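Local structure of mannosylglycerate hydrolase MGH1-like glycoside hydrolase domain-containing protein (Thermus thermophilus HB8, 4WVA) at residues A[26-31]-A[391-396]; A[37-42]-A[407-412]; A[187-192]-A[196-201]. The protein hydrolyses mannosylglycerate, a solute made under osmotic stress, to mannose and glycerate, and can also split glucosylglycerate. All blocks are in the same frame, centred on the assembly; numbering follows the deposited sequence.

Contact 1: residues A[26-31]-A[391-396]; sequences GLYPYQ and FREYYD
Tyr28 and Glu393 meet through a short hydrogen bond at the active site of this GH63 (alpha/alpha)6-barrel, the carboxylate of the probable proton acceptor lying at the edge of the phenol ring of Tyr28, a probable substrate ligand. From CB, which is directed at segment 391-396, the tyrosine side chain leaves with CG opposite the carbonyl carbon (chi1 -60°), carrying the ring across to the glutamate. One face of that ring is covered by its own neighbour, Leu27, whose CG stands 3.5 Å above the plane over the centre. Farther out, CE2 of Tyr28 comes within 3.3 Å of Glu393 OE2. At the tip, Tyr28 OH donates to Glu393 OE2 over 2.6 Å, reaching the oxygen on its syn side and 15° out of the carboxylate plane. Ring and carboxylate stand almost perpendicular, at 86°. The glutamate reaches this point on an extended chain, and Leu27 CD2 packs 3.7 Å from Glu393 OE1.

Beyond the pair, Gly405 N bonds to Glu393 OE1, while Tyr28 OH is also hydrogen-bonded to the amine of a bound Tris molecule. With each carboxylate oxygen held by a different donor, the group probably has little freedom to rotate, and such fixing is consistent with the general base that an inverting GH63 glycosidase needs.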
loop_
_atom_site.group_PDB
_atom_site.type_symbol
_atom_site.label_atom_id
_atom_site.label_comp_id
_atom_site.label_asym_id
_atom_site.label_seq_id
_atom_site.Cartn_x
_atom_site.Cartn_y
_atom_site.Cartn_z
ATOM N N GLY A 26 -24.881 -32.457 18.204
ATOM C CA GLY A 26 -25.968 -31.985 19.062
ATOM C C GLY A 26 -26.099 -30.476 19.082
ATOM O O GLY A 26 -27.147 -29.926 18.705
ATOM N N LEU A 27 -25.035 -29.807 19.527
ATOM C CA LEU A 27 -25.011 -28.349 19.701
ATOM C C LEU A 27 -25.201 -27.588 18.383
ATOM O O LEU A 27 -25.958 -26.593 18.304
ATOM C CB LEU A 27 -23.671 -27.950 20.367
ATOM C CG LEU A 27 -23.369 -26.458 20.548
ATOM C CD1 LEU A 27 -24.423 -25.728 21.375
ATOM C CD2 LEU A 27 -22.000 -26.271 21.194
ATOM N N TYR A 28 -24.498 -28.051 17.354
ATOM C CA TYR A 28 -24.511 -27.423 16.047
ATOM C C TYR A 28 -24.756 -28.466 14.962
ATOM O O TYR A 28 -23.852 -28.828 14.211
ATOM C CB TYR A 28 -23.173 -26.734 15.812
ATOM C CG TYR A 28 -22.794 -25.649 16.789
ATOM C CD1 TYR A 28 -23.612 -24.553 17.016
ATOM C CD2 TYR A 28 -21.572 -25.699 17.455
ATOM C CE1 TYR A 28 -23.245 -23.544 17.881
ATOM C CE2 TYR A 28 -21.191 -24.699 18.322
ATOM C CZ TYR A 28 -22.038 -23.633 18.559
ATOM O OH TYR A 28 -21.637 -22.613 19.376
ATOM N N PRO A 29 -26.006 -28.951 14.855
ATOM C CA PRO A 29 -26.306 -30.162 14.076
ATOM C C PRO A 29 -26.628 -29.893 12.601
ATOM O O PRO A 29 -27.468 -30.573 11.984
ATOM C CB PRO A 29 -27.510 -30.727 14.840
ATOM C CG PRO A 29 -28.248 -29.491 15.238
ATOM C CD PRO A 29 -27.180 -28.482 15.612
ATOM N N TYR A 30 -25.943 -28.908 12.011
ATOM C CA TYR A 30 -26.199 -28.491 10.652
ATOM C C TYR A 30 -24.859 -28.064 10.072
ATOM O O TYR A 30 -23.802 -28.275 10.711
ATOM C CB TYR A 30 -27.182 -27.299 10.591
ATOM C CG TYR A 30 -28.538 -27.531 11.213
ATOM C CD1 TYR A 30 -29.436 -28.410 10.620
ATOM C CD2 TYR A 30 -28.935 -26.847 12.361
ATOM C CE1 TYR A 30 -30.694 -28.618 11.169
ATOM C CE2 TYR A 30 -30.200 -27.057 12.913
ATOM C CZ TYR A 30 -31.061 -27.953 12.302
ATOM O OH TYR A 30 -32.338 -28.185 12.822
ATOM N N GLN A 31 -24.882 -27.511 8.867
ATOM C CA GLN A 31 -23.669 -26.955 8.248
ATOM C C GLN A 31 -23.570 -25.439 8.451
ATOM O O GLN A 31 -24.493 -24.696 8.112
ATOM C CB GLN A 31 -23.620 -27.284 6.758
ATOM C CG GLN A 31 -22.399 -26.720 6.031
ATOM C CD GLN A 31 -22.141 -27.273 4.640
ATOM O OE1 GLN A 31 -20.972 -27.398 4.211
ATOM N NE2 GLN A 31 -23.194 -27.561 3.901
ATOM N N PHE A 391 -10.463 -31.336 21.942
ATOM C CA PHE A 391 -10.929 -30.434 20.884
ATOM C C PHE A 391 -12.225 -29.796 21.313
ATOM O O PHE A 391 -13.291 -30.378 21.178
ATOM C CB PHE A 391 -11.053 -31.211 19.587
ATOM C CG PHE A 391 -9.751 -31.846 19.164
ATOM C CD1 PHE A 391 -8.707 -31.064 18.712
ATOM C CD2 PHE A 391 -9.549 -33.217 19.285
ATOM C CE1 PHE A 391 -7.494 -31.626 18.352
ATOM C CE2 PHE A 391 -8.339 -33.791 18.925
ATOM C CZ PHE A 391 -7.313 -33.002 18.453
ATOM N N ARG A 392 -12.093 -28.590 21.845
ATOM C CA ARG A 392 -13.195 -27.843 22.419
ATOM C C ARG A 392 -13.384 -26.572 21.614
ATOM O O ARG A 392 -12.491 -26.141 20.857
ATOM C CB ARG A 392 -12.905 -27.475 23.871
ATOM C CG ARG A 392 -12.732 -28.692 24.785
ATOM C CD ARG A 392 -13.992 -29.531 24.911
ATOM N NE ARG A 392 -15.140 -28.778 25.430
ATOM C CZ ARG A 392 -15.417 -28.583 26.714
ATOM N NH1 ARG A 392 -14.625 -29.070 27.661
ATOM N NH2 ARG A 392 -16.484 -27.871 27.062
ATOM N N GLU A 393 -14.551 -25.971 21.788
ATOM C CA GLU A 393 -14.897 -24.760 21.049
ATOM C C GLU A 393 -13.997 -23.571 21.460
ATOM O O GLU A 393 -13.576 -22.777 20.604
ATOM C CB GLU A 393 -16.382 -24.450 21.218
ATOM C CG GLU A 393 -16.969 -23.512 20.178
ATOM C CD GLU A 393 -18.471 -23.295 20.348
ATOM O OE1 GLU A 393 -19.072 -23.966 21.221
ATOM O OE2 GLU A 393 -19.062 -22.469 19.597
ATOM N N TYR A 394 -13.709 -23.427 22.754
ATOM C CA TYR A 394 -12.852 -22.348 23.238
ATOM C C TYR A 394 -12.274 -22.761 24.578
ATOM O O TYR A 394 -12.648 -23.813 25.120
ATOM C CB TYR A 394 -13.585 -21.000 23.320
ATOM C CG TYR A 394 -15.022 -21.094 23.772
ATOM C CD1 TYR A 394 -16.020 -21.432 22.870
ATOM C CD2 TYR A 394 -15.384 -20.850 25.088
ATOM C CE1 TYR A 394 -17.324 -21.559 23.265
ATOM C CE2 TYR A 394 -16.700 -20.957 25.484
ATOM C CZ TYR A 394 -17.666 -21.313 24.560
ATOM O OH TYR A 394 -19.004 -21.438 24.908
ATOM N N TYR A 395 -11.349 -21.955 25.064
ATOM C CA TYR A 395 -10.561 -22.302 26.239
ATOM C C TYR A 395 -10.396 -21.102 27.135
ATOM O O TYR A 395 -10.219 -19.987 26.665
ATOM C CB TYR A 395 -9.183 -22.843 25.846
ATOM C CG TYR A 395 -9.248 -24.034 24.924
ATOM C CD1 TYR A 395 -9.406 -23.863 23.551
ATOM C CD2 TYR A 395 -9.180 -25.336 25.414
ATOM C CE1 TYR A 395 -9.477 -24.943 22.696
ATOM C CE2 TYR A 395 -9.266 -26.420 24.560
ATOM C CZ TYR A 395 -9.423 -26.221 23.202
ATOM O OH TYR A 395 -9.506 -27.286 22.333
ATOM N N ASP A 396 -10.439 -21.338 28.445
ATOM C CA ASP A 396 -10.170 -20.294 29.424
ATOM C C ASP A 396 -8.709 -19.848 29.256
ATOM O O ASP A 396 -7.801 -20.678 29.271
ATOM C CB ASP A 396 -10.449 -20.847 30.838
ATOM C CG ASP A 396 -10.270 -19.816 31.936
ATOM O OD1 ASP A 396 -9.214 -19.168 32.003
ATOM O OD2 ASP A 396 -11.195 -19.677 32.762
#

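Contact 2: residues A[37-42]-A[407-412]; sequences AFIALG and GFSWSA
Ser409 OG is hydrogen-bonded to the carbonyl oxygen of Val22 and more weakly to Asn15 OD1 and Pro23 O, while the CB of the same serine faces Ile39. With OG opposite the carbonyl carbon (chi1 -65°), the hydroxyl is turned to Val22 and its neighbours, and its methylene is left to pack against helix 33-43. Ile39 CD1 presses on Ser409 CB at 3.4 Å, closer than a usual van der Waals contact, and Ile39 CG1 follows at 3.8 Å from Ser409 CB. Beside this pair, Phe38 and Trp410 run side by side in the same direction, their CB atoms 3.9 Å apart. Their rings form an edge-to-face pair, Phe38 giving its edge to the six-membered ring of Trp410, with centroids 5.3 Å apart and planes at 71°. The nearest atoms are Phe38 CD2 and Trp410 CE3, at 3.7 Å. Phe408 CE2 lies over the rim of the opposite face of the indole, 3.3 Å above the plane, so a phenylalanine flanks each face.

Asn357 of helix 356-368 touches both Phe38 and Trp410, and Trp34 adds another edge-to-face partner to the indole. Trp410 also lies close to Asp35, a probable substrate ligand. Helices 33-43 and 409-418 are joined here by apolar and aromatic packing, which is likely to fix the indole's orientation near the substrate pocket.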
loop_
_atom_site.group_PDB
_atom_site.type_symbol
_atom_site.label_atom_id
_atom_site.label_comp_id
_atom_site.label_asym_id
_atom_site.label_seq_id
_atom_site.Cartn_x
_atom_site.Cartn_y
_atom_site.Cartn_z
ATOM N N ALA A 37 -15.406 -23.793 6.107
ATOM C CA ALA A 37 -14.221 -23.336 5.418
ATOM C C ALA A 37 -12.990 -23.788 6.198
ATOM O O ALA A 37 -12.075 -24.358 5.614
ATOM C CB ALA A 37 -14.237 -21.831 5.253
ATOM N N PHE A 38 -12.975 -23.556 7.507
ATOM C CA PHE A 38 -11.817 -24.006 8.324
ATOM C C PHE A 38 -11.733 -25.532 8.315
ATOM O O PHE A 38 -10.643 -26.092 8.259
ATOM C CB PHE A 38 -11.861 -23.502 9.768
ATOM C CG PHE A 38 -11.801 -22.007 9.893
ATOM C CD1 PHE A 38 -10.636 -21.309 9.575
ATOM C CD2 PHE A 38 -12.905 -21.285 10.324
ATOM C CE1 PHE A 38 -10.586 -19.936 9.685
ATOM C CE2 PHE A 38 -12.857 -19.902 10.424
ATOM C CZ PHE A 38 -11.689 -19.223 10.106
ATOM N N ILE A 39 -12.876 -26.204 8.426
ATOM C CA ILE A 39 -12.899 -27.663 8.481
ATOM C C ILE A 39 -12.309 -28.287 7.227
ATOM O O ILE A 39 -11.585 -29.269 7.321
ATOM C CB ILE A 39 -14.324 -28.184 8.778
ATOM C CG1 ILE A 39 -14.741 -27.791 10.200
ATOM C CG2 ILE A 39 -14.443 -29.685 8.508
ATOM C CD1 ILE A 39 -16.242 -27.873 10.426
ATOM N N ALA A 40 -12.607 -27.717 6.056
ATOM C CA ALA A 40 -12.028 -28.190 4.796
ATOM C C ALA A 40 -10.503 -28.260 4.820
ATOM O O ALA A 40 -9.911 -29.185 4.264
ATOM C CB ALA A 40 -12.530 -27.343 3.621
ATOM N N LEU A 41 -9.851 -27.306 5.490
ATOM C CA LEU A 41 -8.390 -27.356 5.658
ATOM C C LEU A 41 -7.944 -28.601 6.418
ATOM O O LEU A 41 -6.908 -29.205 6.084
ATOM C CB LEU A 41 -7.885 -26.093 6.357
ATOM C CG LEU A 41 -8.042 -24.783 5.574
ATOM C CD1 LEU A 41 -7.661 -23.566 6.421
ATOM C CD2 LEU A 41 -7.234 -24.828 4.285
ATOM N N GLY A 42 -8.726 -29.005 7.419
ATOM C CA GLY A 42 -8.448 -30.233 8.145
ATOM C C GLY A 42 -8.572 -31.463 7.264
ATOM O O GLY A 42 -7.736 -32.361 7.323
ATOM N N GLY A 407 -15.888 -31.974 21.236
ATOM C CA GLY A 407 -15.540 -32.531 19.934
ATOM C C GLY A 407 -15.768 -31.516 18.828
ATOM O O GLY A 407 -16.557 -31.756 17.883
ATOM N N PHE A 408 -15.133 -30.350 18.981
ATOM C CA PHE A 408 -15.430 -29.224 18.112
ATOM C C PHE A 408 -14.572 -29.259 16.847
ATOM O O PHE A 408 -13.336 -29.287 16.913
ATOM C CB PHE A 408 -15.245 -27.909 18.866
ATOM C CG PHE A 408 -15.748 -26.726 18.111
ATOM C CD1 PHE A 408 -17.121 -26.510 17.914
ATOM C CD2 PHE A 408 -14.863 -25.860 17.524
ATOM C CE1 PHE A 408 -17.575 -25.413 17.208
ATOM C CE2 PHE A 408 -15.315 -24.768 16.817
ATOM C CZ PHE A 408 -16.666 -24.529 16.657
ATOM N N SER A 409 -15.247 -29.236 15.705
ATOM C CA SER A 409 -14.635 -29.568 14.419
ATOM C C SER A 409 -13.486 -28.651 14.003
ATOM O O SER A 409 -12.436 -29.150 13.636
ATOM C CB SER A 409 -15.690 -29.645 13.321
ATOM O OG SER A 409 -16.577 -30.718 13.602
ATOM N N TRP A 410 -13.639 -27.328 14.046
ATOM C CA TRP A 410 -12.534 -26.533 13.498
ATOM C C TRP A 410 -11.271 -26.588 14.364
ATOM O O TRP A 410 -10.158 -26.343 13.875
ATOM C CB TRP A 410 -12.902 -25.101 13.118
ATOM C CG TRP A 410 -13.040 -24.045 14.156
ATOM C CD1 TRP A 410 -12.301 -23.838 15.299
ATOM C CD2 TRP A 410 -13.950 -22.942 14.070
ATOM N NE1 TRP A 410 -12.726 -22.703 15.924
ATOM C CE2 TRP A 410 -13.740 -22.131 15.184
ATOM C CE3 TRP A 410 -14.940 -22.591 13.151
ATOM C CZ2 TRP A 410 -14.493 -20.988 15.422
ATOM C CZ3 TRP A 410 -15.677 -21.459 13.370
ATOM C CH2 TRP A 410 -15.465 -20.668 14.507
ATOM N N SER A 411 -11.440 -26.947 15.625
ATOM C CA SER A 411 -10.285 -27.143 16.510
ATOM C C SER A 411 -9.500 -28.363 16.036
ATOM O O SER A 411 -8.295 -28.280 15.824
ATOM C CB SER A 411 -10.739 -27.282 17.968
ATOM O OG SER A 411 -11.341 -26.073 18.417
ATOM N N ALA A 412 -10.200 -29.474 15.830
ATOM C CA ALA A 412 -9.593 -30.673 15.257
ATOM C C ALA A 412 -8.999 -30.401 13.885
ATOM O O ALA A 412 -7.847 -30.761 13.600
ATOM C CB ALA A 412 -10.595 -31.811 15.215
#

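Contact 3: residues A[187-192]-A[196-201]; sequences RRDVKH and EERPRK
Asp189 and Arg198, together with Arg187, build a salt-bridge network that ties two parts of the loop before helix 201-216 to each other. Arg187 grips the carboxylate of Asp189 side-on: its NE gives a nearly straight bond to Asp189 OD1 (2.8 Å, 174°), and its NH2 a matching one to Asp189 OD2 (2.8 Å). Both use syn lone pairs and lie close to the guanidinium plane. Asp189 OD2 is also met on its anti side by Arg198 NE at 2.8 Å, and so accepts from both arginines. Asp189 CG sits between its backbone N and carbonyl carbon (chi1 54°), which turns the carboxylate toward both donors. Arg187 NH2 donates a second time, at 3.0 Å to the backbone oxygen of Pro199, tilted 18° from the guanidinium plane. Putting a leucine in place of Arg187 would probably take its donors from both Asp189 oxygens, leaving OD2 with Arg198 NE, and deprive Pro199 O of its bond.

The remaining nitrogens of Arg198, a probable substrate ligand, are also engaged, NH1 by Tyr28 OH and NH2 by Tyr204 OH, while the ring of Tyr349 makes a cation-pi contact with it. Asp189 probably acts as a second-shell residue positioning Arg198, and its OD2 lies between the like-charged Arg187 NH2 and Arg198 NE, which are 4.8 Å apart.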
loop_
_atom_site.group_PDB
_atom_site.type_symbol
_atom_site.label_atom_id
_atom_site.label_comp_id
_atom_site.label_asym_id
_atom_site.label_seq_id
_atom_site.Cartn_x
_atom_site.Cartn_y
_atom_site.Cartn_z
ATOM N N ARG A 187 -34.658 -21.958 24.353
ATOM C CA ARG A 187 -33.220 -22.185 24.101
ATOM C C ARG A 187 -32.923 -23.684 24.033
ATOM O O ARG A 187 -33.471 -24.457 24.817
ATOM C CB ARG A 187 -32.346 -21.591 25.213
ATOM C CG ARG A 187 -32.388 -20.069 25.398
ATOM C CD ARG A 187 -31.435 -19.324 24.466
ATOM N NE ARG A 187 -30.023 -19.551 24.785
ATOM C CZ ARG A 187 -29.253 -18.794 25.566
ATOM N NH1 ARG A 187 -29.720 -17.710 26.175
ATOM N NH2 ARG A 187 -27.983 -19.124 25.739
ATOM N N ARG A 188 -32.053 -24.088 23.105
ATOM C CA ARG A 188 -31.621 -25.480 22.983
ATOM C C ARG A 188 -30.104 -25.657 23.176
ATOM O O ARG A 188 -29.655 -26.774 23.388
ATOM C CB ARG A 188 -32.015 -26.084 21.630
ATOM C CG ARG A 188 -33.489 -25.970 21.239
ATOM C CD ARG A 188 -34.407 -26.880 22.044
ATOM N NE ARG A 188 -34.397 -28.311 21.681
ATOM C CZ ARG A 188 -35.180 -28.907 20.768
ATOM N NH1 ARG A 188 -36.040 -28.214 20.027
ATOM N NH2 ARG A 188 -35.093 -30.230 20.578
ATOM N N ASP A 189 -29.332 -24.569 23.088
ATOM C CA ASP A 189 -27.866 -24.635 23.257
ATOM C C ASP A 189 -27.463 -25.083 24.649
ATOM O O ASP A 189 -26.431 -25.729 24.843
ATOM C CB ASP A 189 -27.183 -23.300 22.891
ATOM C CG ASP A 189 -27.745 -22.097 23.641
ATOM O OD1 ASP A 189 -28.992 -21.901 23.626
ATOM O OD2 ASP A 189 -26.959 -21.299 24.210
ATOM N N VAL A 190 -28.327 -24.762 25.616
ATOM C CA VAL A 190 -28.107 -25.090 27.013
ATOM C C VAL A 190 -28.256 -26.588 27.328
ATOM O O VAL A 190 -27.952 -27.001 28.440
ATOM C CB VAL A 190 -29.050 -24.256 27.910
ATOM C CG1 VAL A 190 -28.695 -22.781 27.807
ATOM C CG2 VAL A 190 -30.502 -24.482 27.541
ATOM N N LYS A 191 -28.706 -27.392 26.370
ATOM C CA LYS A 191 -28.661 -28.872 26.504
ATOM C C LYS A 191 -27.213 -29.361 26.459
ATOM O O LYS A 191 -26.861 -30.367 27.067
ATOM C CB LYS A 191 -29.455 -29.552 25.378
ATOM C CG LYS A 191 -29.360 -31.079 25.327
ATOM C CD LYS A 191 -30.515 -31.699 24.528
ATOM C CE LYS A 191 -30.226 -33.121 24.047
ATOM N NZ LYS A 191 -29.610 -34.019 25.049
ATOM N N HIS A 192 -26.376 -28.625 25.730
ATOM C CA HIS A 192 -25.010 -29.054 25.424
ATOM C C HIS A 192 -23.893 -28.305 26.127
ATOM O O HIS A 192 -22.794 -28.832 26.256
ATOM C CB HIS A 192 -24.790 -28.922 23.925
ATOM C CG HIS A 192 -25.945 -29.388 23.118
ATOM N ND1 HIS A 192 -26.207 -30.720 22.889
ATOM C CD2 HIS A 192 -26.933 -28.698 22.506
ATOM C CE1 HIS A 192 -27.301 -30.826 22.160
ATOM N NE2 HIS A 192 -27.758 -29.617 21.919
ATOM N N GLU A 196 -23.255 -20.476 31.648
ATOM C CA GLU A 196 -22.186 -19.546 32.017
ATOM C C GLU A 196 -21.163 -19.373 30.880
ATOM O O GLU A 196 -20.397 -18.410 30.874
ATOM C CB GLU A 196 -21.466 -19.993 33.292
ATOM C CG GLU A 196 -22.308 -19.887 34.560
ATOM C CD GLU A 196 -21.539 -20.266 35.821
ATOM O OE1 GLU A 196 -20.339 -19.926 35.929
ATOM O OE2 GLU A 196 -22.137 -20.904 36.721
ATOM N N GLU A 197 -21.170 -20.309 29.922
ATOM C CA GLU A 197 -20.224 -20.283 28.801
ATOM C C GLU A 197 -20.879 -19.793 27.516
ATOM O O GLU A 197 -20.239 -19.756 26.460
ATOM C CB GLU A 197 -19.646 -21.690 28.597
ATOM C CG GLU A 197 -18.779 -22.140 29.761
ATOM C CD GLU A 197 -18.423 -23.615 29.724
ATOM O OE1 GLU A 197 -18.567 -24.267 28.685
ATOM O OE2 GLU A 197 -17.955 -24.121 30.770
ATOM N N ARG A 198 -22.139 -19.393 27.601
ATOM C CA ARG A 198 -22.952 -19.008 26.447
ATOM C C ARG A 198 -23.463 -17.566 26.536
ATOM O O ARG A 198 -23.406 -16.944 27.605
ATOM C CB ARG A 198 -24.157 -19.949 26.362
ATOM C CG ARG A 198 -23.792 -21.398 26.070
ATOM C CD ARG A 198 -23.251 -21.595 24.648
ATOM N NE ARG A 198 -24.231 -21.216 23.623
ATOM C CZ ARG A 198 -23.990 -21.216 22.311
ATOM N NH1 ARG A 198 -22.794 -21.587 21.867
ATOM N NH2 ARG A 198 -24.941 -20.848 21.449
ATOM N N PRO A 199 -23.981 -17.030 25.408
ATOM C CA PRO A 199 -24.629 -15.719 25.497
ATOM C C PRO A 199 -25.764 -15.754 26.508
ATOM O O PRO A 199 -26.381 -16.801 26.703
ATOM C CB PRO A 199 -25.196 -15.499 24.089
ATOM C CG PRO A 199 -24.370 -16.370 23.202
ATOM C CD PRO A 199 -24.068 -17.583 24.042
ATOM N N ARG A 200 -26.002 -14.616 27.144
ATOM C CA ARG A 200 -27.065 -14.501 28.145
ATOM C C ARG A 200 -28.444 -14.369 27.529
ATOM O O ARG A 200 -28.601 -14.192 26.326
ATOM C CB ARG A 200 -26.790 -13.302 29.028
ATOM C CG ARG A 200 -25.523 -13.437 29.830
ATOM C CD ARG A 200 -25.323 -12.218 30.695
ATOM N NE ARG A 200 -23.961 -12.123 31.222
ATOM C CZ ARG A 200 -23.612 -12.245 32.499
ATOM N NH1 ARG A 200 -24.523 -12.467 33.441
ATOM N NH2 ARG A 200 -22.334 -12.120 32.848
ATOM N N LYS A 201 -29.469 -14.441 28.374
ATOM C CA LYS A 201 -30.829 -14.238 27.904
ATOM C C LYS A 201 -31.009 -12.919 27.137
ATOM O O LYS A 201 -31.699 -12.870 26.121
ATOM C CB LYS A 201 -31.799 -14.261 29.094
ATOM C CG LYS A 201 -33.220 -13.898 28.703
ATOM C CD LYS A 201 -34.169 -14.024 29.887
ATOM C CE LYS A 201 -35.610 -13.768 29.469
ATOM N NZ LYS A 201 -35.815 -12.384 28.963
#

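In the fold
The three contacts lie within one GH63 catalytic domain, an (alpha/alpha)6-barrel. Contacts 1 and 2 both join early and late parts of the chain, their segments in interleaved order; contact 3 is a local pairing between them in sequence, ahead of helix 201-216. The centres of contacts 1 and 2 are about 10 Å apart and those of contacts 1 and 3 about 12 Å, whereas contacts 2 and 3 are about 22 Å apart and do not touch. Contact 1, which includes strand 394-395, therefore links the others: Arg392 O probably bonds to Ser411 OG, beside the packed helices 33-43 and 409-418 of contact 2, and Tyr394 OH to Glu197 O of contact 3.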